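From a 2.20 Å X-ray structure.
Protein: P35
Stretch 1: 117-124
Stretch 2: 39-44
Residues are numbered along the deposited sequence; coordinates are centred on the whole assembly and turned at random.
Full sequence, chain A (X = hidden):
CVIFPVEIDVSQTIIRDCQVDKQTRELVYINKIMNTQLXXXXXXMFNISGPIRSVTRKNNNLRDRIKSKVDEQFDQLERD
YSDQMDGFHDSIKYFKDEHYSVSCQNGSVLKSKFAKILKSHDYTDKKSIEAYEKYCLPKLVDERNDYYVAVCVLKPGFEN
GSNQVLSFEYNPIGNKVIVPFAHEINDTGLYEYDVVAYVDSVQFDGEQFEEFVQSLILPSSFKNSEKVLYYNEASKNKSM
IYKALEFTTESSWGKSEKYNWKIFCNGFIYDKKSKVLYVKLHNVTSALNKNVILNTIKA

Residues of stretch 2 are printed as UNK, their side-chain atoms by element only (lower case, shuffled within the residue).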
ATOM      1  N   ILE A 117      22.266  11.209 -30.461  1.00 46.26           N
ATOM      2  CA  ILE A 117      21.699  10.562 -29.285  1.00 45.88           C
ATOM      3  C   ILE A 117      21.286   9.117 -29.544  1.00 32.86           C
ATOM      4  O   ILE A 117      21.643   8.238 -28.770  1.00 27.53           O
ATOM      5  CB  ILE A 117      20.541  11.391 -28.682  1.00 42.32           C
ATOM      6  CG1 ILE A 117      21.101  12.709 -28.106  1.00 40.48           C
ATOM      7  CG2 ILE A 117      19.848  10.585 -27.593  1.00 36.20           C
ATOM      8  CD1 ILE A 117      20.016  13.758 -27.695  1.00 43.03           C
ATOM      9  N   LEU A 118      20.565   8.871 -30.627  1.00 30.23           N
ATOM     10  CA  LEU A 118      20.209   7.497 -30.944  1.00 39.63           C
ATOM     11  C   LEU A 118      21.481   6.663 -30.998  1.00 36.72           C
ATOM     12  O   LEU A 118      21.538   5.579 -30.412  1.00 46.94           O
ATOM     13  CB  LEU A 118      19.507   7.375 -32.305  1.00 29.04           C
ATOM     14  CG  LEU A 118      18.199   8.164 -32.475  1.00 40.80           C
ATOM     15  CD1 LEU A 118      17.437   7.585 -33.638  1.00 42.69           C
ATOM     16  CD2 LEU A 118      17.325   8.050 -31.245  1.00 32.81           C
ATOM     17  N   LYS A 119      22.506   7.172 -31.694  1.00 40.97           N
ATOM     18  CA  LYS A 119      23.740   6.403 -31.836  1.00 32.19           C
ATOM     19  C   LYS A 119      24.377   6.045 -30.505  1.00 49.45           C
ATOM     20  O   LYS A 119      24.858   4.938 -30.343  1.00 43.72           O
ATOM     21  CB  LYS A 119      24.776   7.141 -32.686  1.00 58.37           C
ATOM     22  CG  LYS A 119      26.112   6.365 -32.802  1.00 62.87           C
ATOM     23  CD  LYS A 119      27.041   7.006 -33.792  1.00 76.12           C
ATOM     24  CE  LYS A 119      28.143   6.064 -34.212  1.00 57.08           C
ATOM     25  NZ  LYS A 119      28.791   6.602 -35.443  1.00 93.82           N
ATOM     26  N   SER A 120      24.412   6.972 -29.551  1.00 40.52           N
ATOM     27  CA  SER A 120      25.006   6.627 -28.278  1.00 41.22           C
ATOM     28  C   SER A 120      24.253   5.482 -27.637  1.00 48.61           C
ATOM     29  O   SER A 120      24.755   4.880 -26.698  1.00 45.77           O
ATOM     30  CB  SER A 120      25.011   7.819 -27.299  1.00 42.26           C
ATOM     31  OG  SER A 120      23.697   8.253 -26.993  1.00 53.76           O
ATOM     32  N   HIS A 121      23.046   5.187 -28.134  1.00 51.02           N
ATOM     33  CA  HIS A 121      22.240   4.091 -27.569  1.00 44.29           C
ATOM     34  C   HIS A 121      22.135   2.894 -28.487  1.00 40.90           C
ATOM     35  O   HIS A 121      21.270   2.025 -28.342  1.00 43.62           O
ATOM     36  CB  HIS A 121      20.863   4.625 -27.142  1.00 43.95           C
ATOM     37  CG  HIS A 121      20.964   5.597 -26.021  1.00 35.38           C
ATOM     38  ND1 HIS A 121      21.540   5.257 -24.819  1.00 28.97           N
ATOM     39  CD2 HIS A 121      20.683   6.921 -25.948  1.00 41.19           C
ATOM     40  CE1 HIS A 121      21.609   6.324 -24.044  1.00 32.80           C
ATOM     41  NE2 HIS A 121      21.102   7.351 -24.707  1.00 32.99           N
ATOM     42  N   ASP A 122      23.070   2.870 -29.421  1.00 48.38           N
ATOM     43  CA  ASP A 122      23.217   1.812 -30.393  1.00 43.51           C
ATOM     44  C   ASP A 122      22.123   1.768 -31.465  1.00 37.38           C
ATOM     45  O   ASP A 122      21.916   0.723 -32.096  1.00 41.64           O
ATOM     46  CB  ASP A 122      23.327   0.464 -29.674  1.00 41.41           C
ATOM     47  CG  ASP A 122      24.101  -0.564 -30.484  1.00 68.89           C
ATOM     48  OD1 ASP A 122      24.738  -0.193 -31.497  1.00 67.99           O
ATOM     49  OD2 ASP A 122      24.087  -1.750 -30.088  1.00 82.21           O
ATOM     50  N   TYR A 123      21.390   2.868 -31.651  1.00 42.81           N
ATOM     51  CA  TYR A 123      20.401   2.885 -32.726  1.00 45.67           C
ATOM     52  C   TYR A 123      21.076   3.621 -33.860  1.00 54.02           C
ATOM     53  O   TYR A 123      21.199   4.853 -33.828  1.00 61.97           O
ATOM     54  CB  TYR A 123      19.099   3.601 -32.328  1.00 56.77           C
ATOM     55  CG  TYR A 123      18.279   2.855 -31.297  1.00 49.05           C
ATOM     56  CD1 TYR A 123      17.450   1.800 -31.671  1.00 40.34           C
ATOM     57  CD2 TYR A 123      18.344   3.190 -29.951  1.00 45.91           C
ATOM     58  CE1 TYR A 123      16.712   1.105 -30.733  1.00 30.44           C
ATOM     59  CE2 TYR A 123      17.603   2.496 -28.996  1.00 37.55           C
ATOM     60  CZ  TYR A 123      16.790   1.455 -29.395  1.00 35.18           C
ATOM     61  OH  TYR A 123      16.062   0.760 -28.458  1.00 47.80           O
ATOM     62  N   THR A 124      21.520   2.864 -34.866  1.00 57.82           N
ATOM     63  CA  THR A 124      22.223   3.456 -36.000  1.00 59.30           C
ATOM     64  C   THR A 124      21.646   3.227 -37.389  1.00 48.79           C
ATOM     65  O   THR A 124      22.018   3.919 -38.326  1.00 59.21           O
ATOM     66  CB  THR A 124      23.682   3.001 -36.037  1.00 48.54           C
ATOM     67  OG1 THR A 124      23.722   1.579 -36.218  1.00 69.12           O
ATOM     68  CG2 THR A 124      24.393   3.358 -34.717  1.00 46.89           C
ATOM     69  N   UNK A  39      16.525  -5.403 -26.841  1.00 71.68           N
ATOM     70  CA  UNK A  39      17.967  -5.567 -26.667  1.00 69.49           C
ATOM     71  C   UNK A  39      18.629  -4.181 -26.534  1.00 62.70           C
ATOM     72  O   UNK A  39      19.756  -4.070 -26.057  1.00 63.88           O
ATOM     73  c   UNK A  39      18.571  -6.348 -27.856  1.00 49.38           C
ATOM     74  o   UNK A  39      18.299  -5.643 -29.069  1.00 52.98           O
ATOM     75  c   UNK A  39      17.938  -7.732 -27.949  1.00 49.51           C
ATOM     76  N   UNK A  40      17.920  -3.134 -26.944  1.00 60.81           N
ATOM     77  CA  UNK A  40      18.424  -1.748 -26.833  1.00 57.29           C
ATOM     78  C   UNK A  40      17.574  -0.927 -25.857  1.00 50.75           C
ATOM     79  O   UNK A  40      16.481  -1.329 -25.487  1.00 46.25           O
ATOM     80  n   UNK A  40      20.456  -1.600 -32.779  1.00 67.28           N
ATOM     81  c   UNK A  40      19.457  -1.821 -29.111  1.00 52.90           C
ATOM     82  c   UNK A  40      18.457  -1.093 -28.214  1.00 46.98           C
ATOM     83  c   UNK A  40      19.416  -1.363 -30.555  1.00 51.66           C
ATOM     84  c   UNK A  40      20.503  -2.084 -31.368  1.00 44.66           C
ATOM     85  N   UNK A  41      18.085   0.218 -25.395  1.00 50.47           N
ATOM     86  CA  UNK A  41      17.261   0.987 -24.460  1.00 45.62           C
ATOM     87  C   UNK A  41      16.001   1.655 -25.048  1.00 54.21           C
ATOM     88  O   UNK A  41      15.833   1.820 -26.282  1.00 33.86           O
ATOM     89  c   UNK A  41      19.375   0.896 -25.623  1.00 39.01           C
ATOM     90  c   UNK A  41      19.665   1.384 -24.262  1.00 49.57           C
ATOM     91  c   UNK A  41      18.242   2.020 -23.913  1.00 45.67           C
ATOM     92  N   UNK A  42      15.109   2.000 -24.128  1.00 40.69           N
ATOM     93  CA  UNK A  42      13.884   2.709 -24.435  1.00 36.08           C
ATOM     94  C   UNK A  42      14.309   4.173 -24.210  1.00 38.63           C
ATOM     95  O   UNK A  42      14.919   4.498 -23.182  1.00 31.52           O
ATOM     96  c   UNK A  42      12.758   2.352 -23.407  1.00 33.36           C
ATOM     97  c   UNK A  42      12.392   0.879 -23.507  1.00 30.56           C
ATOM     98  c   UNK A  42      11.540   3.236 -23.631  1.00 23.72           C
ATOM     99  N   UNK A  43      14.036   5.029 -25.184  1.00 40.76           N
ATOM    100  CA  UNK A  43      14.329   6.455 -25.063  1.00 40.75           C
ATOM    101  C   UNK A  43      12.958   7.154 -24.940  1.00 39.04           C
ATOM    102  O   UNK A  43      12.178   7.182 -25.896  1.00 40.32           O
ATOM    103  c   UNK A  43      15.046   6.976 -26.315  1.00 39.86           C
ATOM    104  c   UNK A  43      17.068   5.688 -25.661  1.00 28.61           C
ATOM    105  c   UNK A  43      16.991   6.761 -27.922  1.00 29.69           C
ATOM    106  c   UNK A  43      16.174   6.074 -26.837  1.00 46.38           C
ATOM    107  N   UNK A  44      12.634   7.638 -23.748  1.00 35.27           N
ATOM    108  CA  UNK A  44      11.385   8.349 -23.562  1.00 26.03           C
ATOM    109  C   UNK A  44      11.729   9.835 -23.457  1.00 23.72           C
ATOM    110  O   UNK A  44      12.594  10.216 -22.690  1.00 28.99           O
ATOM    111  c   UNK A  44       9.443   8.741 -21.973  1.00 35.76           C
ATOM    112  c   UNK A  44      10.673   7.887 -22.294  1.00 30.39           C
ATOM    113  s   UNK A  44       8.364   8.161 -20.632  1.00 30.15           S
ATOM    114  c   UNK A  44       9.407   8.332 -19.150  1.00 31.86           C
TER

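Position 39 carries three side-chain atoms, a carbon bearing one oxygen and one carbon, and none of them touches stretch 1. That beta-branched hydroxyl pattern is threonine. Thr39 leads into the contact without joining it.

Position 40 has four carbons in an unbranched row ending in nitrogen, and its CA-to-CB bond points toward stretch 1. The terminal nitrogen lies 2.8 Å from Asp122 O, while one carbon of the row sits over a face of the Tyr123 ring. A chain of this length ending in nitrogen is lysine. In Lys40 the chi angles run m, t, t, t, and this extended form lets CD rest 4.0 Å from the Tyr123 ring centroid while NZ reaches on to donate a hydrogen bond to Asp122 O. The carboxylate is a looser neighbour: Asp122 OD2 is 4.5 Å from Lys40 NZ, too far for a salt bridge.

At position 41 three carbons close a ring onto the backbone nitrogen and pack by His121 and Tyr123; this is proline. Pro41 CD lies 3.5 Å from His121 O and 4.1 Å from Tyr123 CE2. Tyr123 OH donates a very short hydrogen bond, 2.4 Å, to Pro41 O, which lies near the plane of the tyrosine ring at its edge.

Position 42 shows three carbons, one carrying the other two; its CA-to-CB bond points away from stretch 1, and it makes no contact there. This is valine, and Val42 begins the strand.

Position 43 has four carbons, forked at the second; its CA-to-CB bond points toward stretch 1, and the carbons meet Leu118, His121 and Tyr123. The fork identifies leucine. Leu43 CD1 lies 3.6 Å from Leu118 CD2, and Leu43 CD2 makes an off-centre CH-pi contact 4.2 Å from the centroid of the His121 ring.

Position 44 holds two carbons, a sulfur and a last carbon, unbranched and out of reach of stretch 1: methionine.

The design rule is polar anchoring joined to apolar packing. Stretch 1 leaves its helix and enters a loop, where Tyr123 N bonds to Leu118 O at 3.0 Å. Tyr123 then serves two chemistries: its hydroxyl holds a backbone carbonyl and its ring face packs against Lys40 CD. Lys40 likewise uses its aliphatic stem for packing and its amine for a backbone oxygen. Along the strand, Val42 turns away and Leu43 turns inward, placing a branched apolar side chain among Leu118, His121 and Tyr123.

Stretch 2 (39-44) TKPVLM
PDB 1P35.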